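PDB 6UZI: dihydrolipoyl dehydrogenase from Elizabethkingia anophelis NUHP1, which probably catalyses the NAD+-dependent reoxidation of dihydrolipoyl groups on lysines of partner proteins, using one bound FAD per subunit and a redox-active disulfide. Local coordinates for residues A260-K263 with D267-V270. Sequence-based numbering, arbitrary orientation.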
ATOM      1  N   ALA A 260       6.357   4.569  40.288  1.00 34.08           N
ATOM      2  CA  ALA A 260       6.021   3.183  39.979  1.00 45.17           C
ATOM      3  C   ALA A 260       7.057   2.246  40.595  1.00 40.26           C
ATOM      4  O   ALA A 260       8.055   2.678  41.174  1.00 36.31           O
ATOM      5  CB  ALA A 260       5.939   2.973  38.461  1.00 34.73           C
ATOM      6  N   LYS A 261       6.823   0.944  40.433  1.00 42.16           N
ATOM      7  CA  LYS A 261       7.772  -0.085  40.836  1.00 44.39           C
ATOM      8  C   LYS A 261       7.994  -1.015  39.652  1.00 39.80           C
ATOM      9  O   LYS A 261       7.058  -1.315  38.906  1.00 42.96           O
ATOM     10  CB  LYS A 261       7.293  -0.868  42.063  1.00 45.31           C
ATOM     11  CG  LYS A 261       7.407  -0.083  43.354  1.00 41.60           C
ATOM     12  CD  LYS A 261       7.099  -0.938  44.571  1.00 50.33           C
ATOM     13  CE  LYS A 261       7.224  -0.146  45.873  1.00 60.05           C
ATOM     14  NZ  LYS A 261       8.635   0.222  46.198  1.00 62.40           N
ATOM     15  N   ASP A 262       9.236  -1.476  39.488  1.00 45.82           N
ATOM     16  CA  ASP A 262       9.617  -2.294  38.347  1.00 46.07           C
ATOM     17  C   ASP A 262       9.449  -3.772  38.687  1.00 44.90           C
ATOM     18  O   ASP A 262       8.989  -4.133  39.774  1.00 52.85           O
ATOM     19  CB  ASP A 262      11.043  -1.952  37.909  1.00 51.62           C
ATOM     20  CG  ASP A 262      12.099  -2.292  38.965  1.00 60.09           C
ATOM     21  OD1 ASP A 262      11.764  -2.865  40.027  1.00 61.48           O
ATOM     22  OD2 ASP A 262      13.282  -1.963  38.735  1.00 60.40           O
ATOM     23  N   LYS A 263       9.844  -4.650  37.765  1.00 42.44           N
ATOM     24  CA  LYS A 263       9.607  -6.070  37.973  1.00 42.23           C
ATOM     25  C   LYS A 263      10.442  -6.625  39.117  1.00 46.08           C
ATOM     26  O   LYS A 263      10.046  -7.624  39.726  1.00 46.92           O
ATOM     27  CB  LYS A 263       9.869  -6.842  36.678  1.00 40.84           C
ATOM     28  CG  LYS A 263      11.313  -6.854  36.223  1.00 43.53           C
ATOM     29  CD  LYS A 263      11.384  -7.060  34.727  1.00 47.11           C
ATOM     30  CE  LYS A 263      12.245  -8.250  34.336  1.00 54.76           C
ATOM     31  NZ  LYS A 263      11.853  -8.758  32.976  1.00 58.12           N
ATOM     32  N   ASP A 267      11.859   1.126  43.177  1.00 59.19           N
ATOM     33  CA  ASP A 267      11.132   2.355  42.893  1.00 51.33           C
ATOM     34  C   ASP A 267      11.601   2.980  41.586  1.00 45.86           C
ATOM     35  O   ASP A 267      12.783   2.918  41.235  1.00 50.28           O
ATOM     36  CB  ASP A 267      11.315   3.345  44.040  1.00 54.41           C
ATOM     37  CG  ASP A 267      10.482   2.985  45.252  1.00 58.59           C
ATOM     38  OD1 ASP A 267       9.654   2.057  45.148  1.00 56.68           O
ATOM     39  OD2 ASP A 267      10.672   3.615  46.313  1.00 59.32           O
ATOM     40  N   VAL A 268      10.659   3.567  40.854  1.00 45.55           N
ATOM     41  CA  VAL A 268      10.927   4.226  39.583  1.00 44.19           C
ATOM     42  C   VAL A 268      10.250   5.590  39.577  1.00 49.76           C
ATOM     43  O   VAL A 268       9.102   5.723  40.019  1.00 48.34           O
ATOM     44  CB  VAL A 268      10.425   3.364  38.410  1.00 45.31           C
ATOM     45  CG1 VAL A 268      10.660   4.069  37.088  1.00 53.04           C
ATOM     46  CG2 VAL A 268      11.094   1.990  38.440  1.00 43.34           C
ATOM     47  N   VAL A 269      10.954   6.607  39.073  1.00 51.03           N
ATOM     48  CA  VAL A 269      10.414   7.961  38.974  1.00 48.02           C
ATOM     49  C   VAL A 269      10.689   8.495  37.576  1.00 43.72           C
ATOM     50  O   VAL A 269      11.835   8.468  37.115  1.00 54.28           O
ATOM     51  CB  VAL A 269      11.022   8.904  40.031  1.00 46.56           C
ATOM     52  CG1 VAL A 269      10.503  10.316  39.843  1.00 37.34           C
ATOM     53  CG2 VAL A 269      10.717   8.418  41.435  1.00 38.59           C
ATOM     54  N   VAL A 270       9.645   8.991  36.910  1.00 40.83           N
ATOM     55  CA  VAL A 270       9.762   9.596  35.584  1.00 40.30           C
ATOM     56  C   VAL A 270       9.092  10.963  35.618  1.00 40.62           C
ATOM     57  O   VAL A 270       7.955  11.092  36.082  1.00 44.22           O
ATOM     58  CB  VAL A 270       9.135   8.728  34.472  1.00 31.10           C
ATOM     59  CG1 VAL A 270       9.544   9.259  33.115  1.00 32.35           C
ATOM     60  CG2 VAL A 270       9.545   7.282  34.598  1.00 31.92           C
TER
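A260 and V268 face each other as an antiparallel hydrogen-bonded pair near the turn end of a beta hairpin, strands 255-261 and 267-272. With strand 245-252 the hairpin forms the three-stranded antiparallel sheet of the probable NAD-binding domain. The packed part is this pair. A260 N donates to V268 O at 3.0 Å, and V268 N returns a bond to A260 O at 2.8 Å. A260 O also receives a CA-H contact from D267, with CA to O at 3.5 Å. The side chains of A260 and V268 share one face of the sheet, where A260 touches T244 and V268 touches M241. CG2 of V268 lies anti to its carbonyl carbon and points along the strand to the turn, reaching D262 CB at 4.0 Å. The carboxylate of D262 turns to the loop, where OD1 accepts a hydrogen bond from E266 N. On the other face K261 and D267 are exposed. These two form a non-hydrogen-bonded pair, and their side chains run side by side. The lysine chain is extended as far as CE, then bends (chi4 -69°), bringing NZ to OD1 of D267 in a salt bridge; the modelled separation, 2.3 Å, is doubtfully short.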